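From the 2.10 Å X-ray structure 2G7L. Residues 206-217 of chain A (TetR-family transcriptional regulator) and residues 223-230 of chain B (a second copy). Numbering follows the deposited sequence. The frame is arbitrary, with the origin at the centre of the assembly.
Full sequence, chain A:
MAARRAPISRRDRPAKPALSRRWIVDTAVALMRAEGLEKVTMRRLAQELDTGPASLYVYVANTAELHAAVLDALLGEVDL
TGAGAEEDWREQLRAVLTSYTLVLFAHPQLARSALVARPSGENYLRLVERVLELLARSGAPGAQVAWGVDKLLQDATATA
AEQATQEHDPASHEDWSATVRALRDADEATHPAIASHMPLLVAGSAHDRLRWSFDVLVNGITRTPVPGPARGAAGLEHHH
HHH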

ATOM      1  N   ALA A 206       2.125  13.631   7.301  1.00 61.02           N
ATOM      2  CA  ALA A 206       1.358  12.441   6.869  1.00 61.06           C
ATOM      3  C   ALA A 206      -0.142  12.648   7.103  1.00 61.04           C
ATOM      4  O   ALA A 206      -0.975  12.070   6.384  1.00 60.13           O
ATOM      5  N   HIS A 207      -0.438  13.448   8.134  1.00 60.81           N
ATOM      6  CA  HIS A 207      -1.777  13.964   8.482  1.00 62.41           C
ATOM      7  C   HIS A 207      -2.379  14.880   7.408  1.00 60.12           C
ATOM      8  O   HIS A 207      -3.580  14.767   7.052  1.00 59.69           O
ATOM      9  N   ASP A 208      -1.546  15.805   6.927  1.00 57.82           N
ATOM     10  CA  ASP A 208      -1.943  16.734   5.839  1.00 55.96           C
ATOM     11  C   ASP A 208      -2.255  15.916   4.585  1.00 53.15           C
ATOM     12  O   ASP A 208      -3.280  16.086   4.002  1.00 52.42           O
ATOM     13  N   ARG A 209      -1.395  14.967   4.245  1.00 51.37           N
ATOM     14  CA  ARG A 209      -1.542  14.180   3.034  1.00 50.36           C
ATOM     15  C   ARG A 209      -2.761  13.299   3.108  1.00 49.77           C
ATOM     16  O   ARG A 209      -3.425  13.061   2.130  1.00 50.39           O
ATOM     17  N   LEU A 210      -3.041  12.774   4.298  1.00 50.54           N
ATOM     18  CA  LEU A 210      -4.199  11.915   4.534  1.00 49.99           C
ATOM     19  C   LEU A 210      -5.474  12.738   4.573  1.00 48.04           C
ATOM     20  O   LEU A 210      -6.504  12.251   4.160  1.00 47.74           O
ATOM     21  N   ARG A 211      -5.437  13.968   5.072  1.00 48.81           N
ATOM     22  CA  ARG A 211      -6.671  14.845   4.989  1.00 51.02           C
ATOM     23  C   ARG A 211      -7.018  15.056   3.530  1.00 48.38           C
ATOM     24  O   ARG A 211      -8.151  14.882   3.089  1.00 48.29           O
ATOM     25  N   TRP A 212      -5.990  15.389   2.760  1.00 47.96           N
ATOM     26  CA  TRP A 212      -6.154  15.551   1.308  1.00 46.41           C
ATOM     27  C   TRP A 212      -6.551  14.264   0.578  1.00 45.19           C
ATOM     28  O   TRP A 212      -7.464  14.294  -0.208  1.00 41.98           O
ATOM     29  N   SER A 213      -5.891  13.109   0.766  1.00 44.77           N
ATOM     30  CA  SER A 213      -6.369  12.018  -0.117  1.00 44.67           C
ATOM     31  C   SER A 213      -7.770  11.460   0.218  1.00 44.25           C
ATOM     32  O   SER A 213      -8.495  10.862  -0.641  1.00 44.89           O
ATOM     33  N   PHE A 214      -8.177  11.623   1.459  1.00 44.19           N
ATOM     34  CA  PHE A 214      -9.573  11.309   1.802  1.00 44.89           C
ATOM     35  C   PHE A 214     -10.563  12.069   0.887  1.00 43.87           C
ATOM     36  O   PHE A 214     -11.425  11.482   0.183  1.00 43.78           O
ATOM     37  N   ASP A 215     -10.412  13.388   0.865  1.00 44.02           N
ATOM     38  CA  ASP A 215     -11.205  14.246  -0.096  1.00 44.48           C
ATOM     39  C   ASP A 215     -10.991  13.888  -1.542  1.00 43.47           C
ATOM     40  O   ASP A 215     -11.940  13.734  -2.284  1.00 44.56           O
ATOM     41  N   VAL A 216      -9.747  13.653  -1.941  1.00 42.50           N
ATOM     42  CA  VAL A 216      -9.496  13.257  -3.327  1.00 42.59           C
ATOM     43  C   VAL A 216     -10.275  12.011  -3.648  1.00 42.84           C
ATOM     44  O   VAL A 216     -10.910  11.872  -4.721  1.00 42.87           O
ATOM     45  N   LEU A 217     -10.202  11.048  -2.717  1.00 42.80           N
ATOM     46  CA  LEU A 217     -10.818   9.759  -2.993  1.00 42.66           C
ATOM     47  C   LEU A 217     -12.320   9.875  -2.952  1.00 41.11           C
ATOM     48  O   LEU A 217     -13.019   9.346  -3.832  1.00 41.63           O
TER
ATOM     49  N   ARG B 223      -9.713  17.912  -9.066  1.00 51.09           N
ATOM     50  CA  ARG B 223     -10.745  18.734  -8.503  1.00 50.56           C
ATOM     51  C   ARG B 223     -10.657  19.103  -7.054  1.00 48.47           C
ATOM     52  O   ARG B 223     -11.429  19.929  -6.577  1.00 47.63           O
ATOM     53  N   THR B 224      -9.642  18.605  -6.365  1.00 46.03           N
ATOM     54  CA  THR B 224      -9.543  18.839  -4.917  1.00 43.94           C
ATOM     55  C   THR B 224      -8.345  19.686  -4.575  1.00 45.19           C
ATOM     56  O   THR B 224      -7.237  19.241  -4.713  1.00 46.06           O
ATOM     57  N   PRO B 225      -8.560  20.927  -4.135  1.00 47.16           N
ATOM     58  CA  PRO B 225      -7.483  21.805  -3.667  1.00 47.99           C
ATOM     59  C   PRO B 225      -6.715  21.229  -2.466  1.00 50.63           C
ATOM     60  O   PRO B 225      -7.321  20.568  -1.583  1.00 50.48           O
ATOM     61  N   VAL B 226      -5.394  21.461  -2.452  1.00 51.07           N
ATOM     62  CA  VAL B 226      -4.598  21.187  -1.293  1.00 52.14           C
ATOM     63  C   VAL B 226      -4.599  22.323  -0.290  1.00 54.13           C
ATOM     64  O   VAL B 226      -4.248  23.475  -0.617  1.00 53.03           O
ATOM     65  N   PRO B 227      -5.111  22.026   0.922  1.00 55.36           N
ATOM     66  CA  PRO B 227      -5.248  23.065   1.926  1.00 56.76           C
ATOM     67  C   PRO B 227      -3.902  23.510   2.391  1.00 58.99           C
ATOM     68  O   PRO B 227      -2.889  22.904   2.026  1.00 58.98           O
ATOM     69  N   GLY B 228      -3.862  24.597   3.147  1.00 62.19           N
ATOM     70  CA  GLY B 228      -2.616  24.982   3.798  1.00 66.28           C
ATOM     71  C   GLY B 228      -2.349  24.076   5.008  1.00 69.86           C
ATOM     72  O   GLY B 228      -3.190  23.234   5.351  1.00 70.06           O
ATOM     73  N   PRO B 229      -1.184  24.254   5.671  1.00 72.60           N
ATOM     74  CA  PRO B 229      -0.753  23.637   6.933  1.00 74.97           C
ATOM     75  C   PRO B 229      -1.849  23.357   7.993  1.00 76.69           C
ATOM     76  O   PRO B 229      -2.649  24.264   8.316  1.00 77.30           O
ATOM     77  N   ALA B 230      -1.844  22.126   8.549  1.00 77.90           N
ATOM     78  CA  ALA B 230      -2.738  21.688   9.677  1.00 77.71           C
ATOM     79  C   ALA B 230      -2.942  22.726  10.798  1.00 78.83           C
ATOM     80  O   ALA B 230      -3.091  22.364  11.977  1.00 78.92           O
TER

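The chain A stretch is helical, and the chain B stretch runs along it as an irregular, proline-rich segment just after a helix. The helix residues that reach chain B are mainly A:His207, A:Asp208, A:Trp212, A:Asp215 and A:Val216. A:Asp208, A:Trp212 and A:Asp215 or A:Val216 follow at steps of three or four, with A:His207 beside A:Asp208, and so share one side of the helix. A:Ser213 and A:Leu217 point away.

A:Trp212 is the centre of the contact. Its chi1 is t (-170°) with chi2 at 69°, which sets the NE1 edge of the indole against the backbone of chain B. A:Trp212 NE1 donates a hydrogen bond to B:Thr224 O at 3.1 Å, with a nearly straight angle of 163°. B:Pro225 O also lies at the ring edge, 3.4 Å from A:Trp212 CD1. One ring face is covered by B:Val226, whose CG1 sits 3.9 Å from the centroid of the five-membered ring of A:Trp212 in a CH-pi contact. The chi1 of B:Val226 is -9°, between wells, so this position comes with a nearly eclipsed side chain. B:Pro227 CD adds an apolar contact to A:Trp212 CD1 at 4.1 Å.

B:Thr224 points toward the helix with chi1 m. B:Thr224 CG2 packs 3.7 Å from A:Asp215 CB, and B:Thr224 CB lies 4.0 Å from A:Val216 CG2. A:Val216 is t. A:Asp215 is m; its carboxylate is hydrogen-bonded elsewhere in the structure, and its CB serves this contact.

At the other end, A:Asp208 is m and directs OD1 at the backbone of B:Ala230. B:Ala230 N donates to A:Asp208 OD1 at 3.2 Å, a weak bond because the angle is only 125°. The methyl of B:Ala230 also meets the edge of the A:His207 ring, with B:Ala230 CB 3.5 Å from A:His207 CD2. A:His207 is t, with its ring edge against this methyl.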

ATOM      1  CB  ALA A 206       1.855  11.171   7.595  1.00 62.16           C
ATOM      2  CB  HIS A 207      -1.704  14.771   9.808  1.00 64.55           C
ATOM      3  CG  HIS A 207      -2.905  15.660  10.064  1.00 70.92           C
ATOM      4  ND1 HIS A 207      -4.112  15.176  10.549  1.00 75.18           N
ATOM      5  CD2 HIS A 207      -3.075  16.999   9.908  1.00 74.83           C
ATOM      6  CE1 HIS A 207      -4.967  16.181  10.679  1.00 76.68           C
ATOM      7  NE2 HIS A 207      -4.368  17.296  10.290  1.00 76.84           N
ATOM      8  CB  ASP A 208      -0.848  17.749   5.577  1.00 55.96           C
ATOM      9  CG  ASP A 208      -0.769  18.834   6.652  1.00 60.55           C
ATOM     10  OD1 ASP A 208      -1.829  19.230   7.258  1.00 59.83           O
ATOM     11  OD2 ASP A 208       0.384  19.313   6.864  1.00 66.35           O
ATOM     12  CB  ARG A 209      -0.271  13.348   2.809  1.00 49.93           C
ATOM     13  CG  ARG A 209       1.049  14.210   2.605  1.00 50.89           C
ATOM     14  CD  ARG A 209       1.105  14.695   1.197  1.00 49.67           C
ATOM     15  NE  ARG A 209       2.388  15.274   0.812  1.00 47.65           N
ATOM     16  CZ  ARG A 209       3.048  14.924  -0.275  1.00 46.42           C
ATOM     17  NH1 ARG A 209       4.224  15.485  -0.508  1.00 46.22           N
ATOM     18  NH2 ARG A 209       2.539  14.000  -1.121  1.00 42.68           N
ATOM     19  CB  LEU A 210      -4.024  11.161   5.897  1.00 51.01           C
ATOM     20  CG  LEU A 210      -3.248   9.827   5.993  1.00 52.12           C
ATOM     21  CD1 LEU A 210      -3.034   9.512   7.453  1.00 51.99           C
ATOM     22  CD2 LEU A 210      -3.988   8.638   5.252  1.00 49.64           C
ATOM     23  CB  ARG A 211      -6.489  16.233   5.652  1.00 51.36           C
ATOM     24  CG  ARG A 211      -6.836  16.346   7.166  1.00 55.37           C
ATOM     25  CD  ARG A 211      -7.060  17.804   7.634  1.00 58.84           C
ATOM     26  NE  ARG A 211      -8.265  18.420   7.042  1.00 72.38           N
ATOM     27  CZ  ARG A 211      -9.519  18.236   7.495  1.00 76.71           C
ATOM     28  NH1 ARG A 211      -9.761  17.448   8.557  1.00 78.73           N
ATOM     29  NH2 ARG A 211     -10.542  18.830   6.884  1.00 75.60           N
ATOM     30  CB  TRP A 212      -4.857  16.158   0.683  1.00 46.14           C
ATOM     31  CG  TRP A 212      -5.052  16.558  -0.737  1.00 47.10           C
ATOM     32  CD1 TRP A 212      -5.824  17.587  -1.191  1.00 46.60           C
ATOM     33  CD2 TRP A 212      -4.503  15.916  -1.910  1.00 46.04           C
ATOM     34  NE1 TRP A 212      -5.796  17.635  -2.549  1.00 47.44           N
ATOM     35  CE2 TRP A 212      -4.985  16.643  -3.032  1.00 46.68           C
ATOM     36  CE3 TRP A 212      -3.652  14.803  -2.119  1.00 44.01           C
ATOM     37  CZ2 TRP A 212      -4.659  16.307  -4.348  1.00 44.73           C
ATOM     38  CZ3 TRP A 212      -3.361  14.436  -3.421  1.00 46.87           C
ATOM     39  CH2 TRP A 212      -3.833  15.216  -4.531  1.00 46.20           C
ATOM     40  CB  SER A 213      -5.348  10.900  -0.224  1.00 47.80           C
ATOM     41  OG  SER A 213      -5.219  10.272   0.996  1.00 48.20           O
ATOM     42  CB  PHE A 214      -9.847  11.621   3.298  1.00 45.12           C
ATOM     43  CG  PHE A 214     -11.316  11.495   3.661  1.00 47.30           C
ATOM     44  CD1 PHE A 214     -11.858  10.258   3.989  1.00 50.82           C
ATOM     45  CD2 PHE A 214     -12.172  12.588   3.584  1.00 47.63           C
ATOM     46  CE1 PHE A 214     -13.257  10.146   4.269  1.00 51.20           C
ATOM     47  CE2 PHE A 214     -13.565  12.468   3.863  1.00 45.62           C
ATOM     48  CZ  PHE A 214     -14.082  11.255   4.217  1.00 48.12           C
ATOM     49  CB  ASP A 215     -10.853  15.721   0.152  1.00 46.37           C
ATOM     50  CG  ASP A 215     -11.411  16.213   1.469  1.00 47.27           C
ATOM     51  OD1 ASP A 215     -12.565  15.811   1.731  1.00 55.75           O
ATOM     52  OD2 ASP A 215     -10.734  16.987   2.208  1.00 52.55           O
ATOM     53  CB  VAL A 216      -7.926  12.980  -3.553  1.00 42.15           C
ATOM     54  CG1 VAL A 216      -7.664  12.349  -4.850  1.00 40.84           C
ATOM     55  CG2 VAL A 216      -7.164  14.213  -3.368  1.00 40.60           C
ATOM     56  CB  LEU A 217     -10.316   8.722  -1.948  1.00 42.87           C
ATOM     57  CG  LEU A 217      -8.936   8.159  -2.368  1.00 47.75           C
ATOM     58  CD1 LEU A 217      -8.318   7.533  -1.191  1.00 47.61           C
ATOM     59  CD2 LEU A 217      -9.176   7.079  -3.468  1.00 47.49           C
TER
ATOM     60  CB  ARG B 223     -12.115  18.262  -8.928  1.00 52.06           C
ATOM     61  CG  ARG B 223     -12.706  17.202  -8.169  1.00 57.39           C
ATOM     62  CD  ARG B 223     -13.377  16.232  -9.156  1.00 65.56           C
ATOM     63  NE  ARG B 223     -13.487  16.766 -10.516  1.00 71.64           N
ATOM     64  CZ  ARG B 223     -14.152  16.174 -11.516  1.00 75.75           C
ATOM     65  NH1 ARG B 223     -14.789  15.019 -11.338  1.00 73.59           N
ATOM     66  NH2 ARG B 223     -14.175  16.746 -12.725  1.00 78.54           N
ATOM     67  CB  THR B 224      -9.424  17.484  -4.120  1.00 44.67           C
ATOM     68  OG1 THR B 224     -10.419  16.545  -4.546  1.00 44.09           O
ATOM     69  CG2 THR B 224      -9.542  17.721  -2.662  1.00 40.15           C
ATOM     70  CB  PRO B 225      -8.231  23.063  -3.218  1.00 47.92           C
ATOM     71  CG  PRO B 225      -9.488  23.047  -4.001  1.00 47.08           C
ATOM     72  CD  PRO B 225      -9.877  21.606  -4.104  1.00 47.62           C
ATOM     73  CB  VAL B 226      -3.205  20.441  -1.558  1.00 51.58           C
ATOM     74  CG1 VAL B 226      -3.063  19.971  -2.916  1.00 48.19           C
ATOM     75  CG2 VAL B 226      -2.048  21.127  -1.007  1.00 49.36           C
ATOM     76  CB  PRO B 227      -6.039  22.365   3.056  1.00 57.46           C
ATOM     77  CG  PRO B 227      -6.784  21.289   2.350  1.00 56.12           C
ATOM     78  CD  PRO B 227      -5.667  20.753   1.410  1.00 55.12           C
ATOM     79  CB  PRO B 229       0.212  24.692   7.505  1.00 75.13           C
ATOM     80  CG  PRO B 229       0.371  25.788   6.419  1.00 74.34           C
ATOM     81  CD  PRO B 229      -0.145  25.168   5.160  1.00 72.33           C
ATOM     82  CB  ALA B 230      -2.212  20.387  10.299  1.00 78.03           C
TER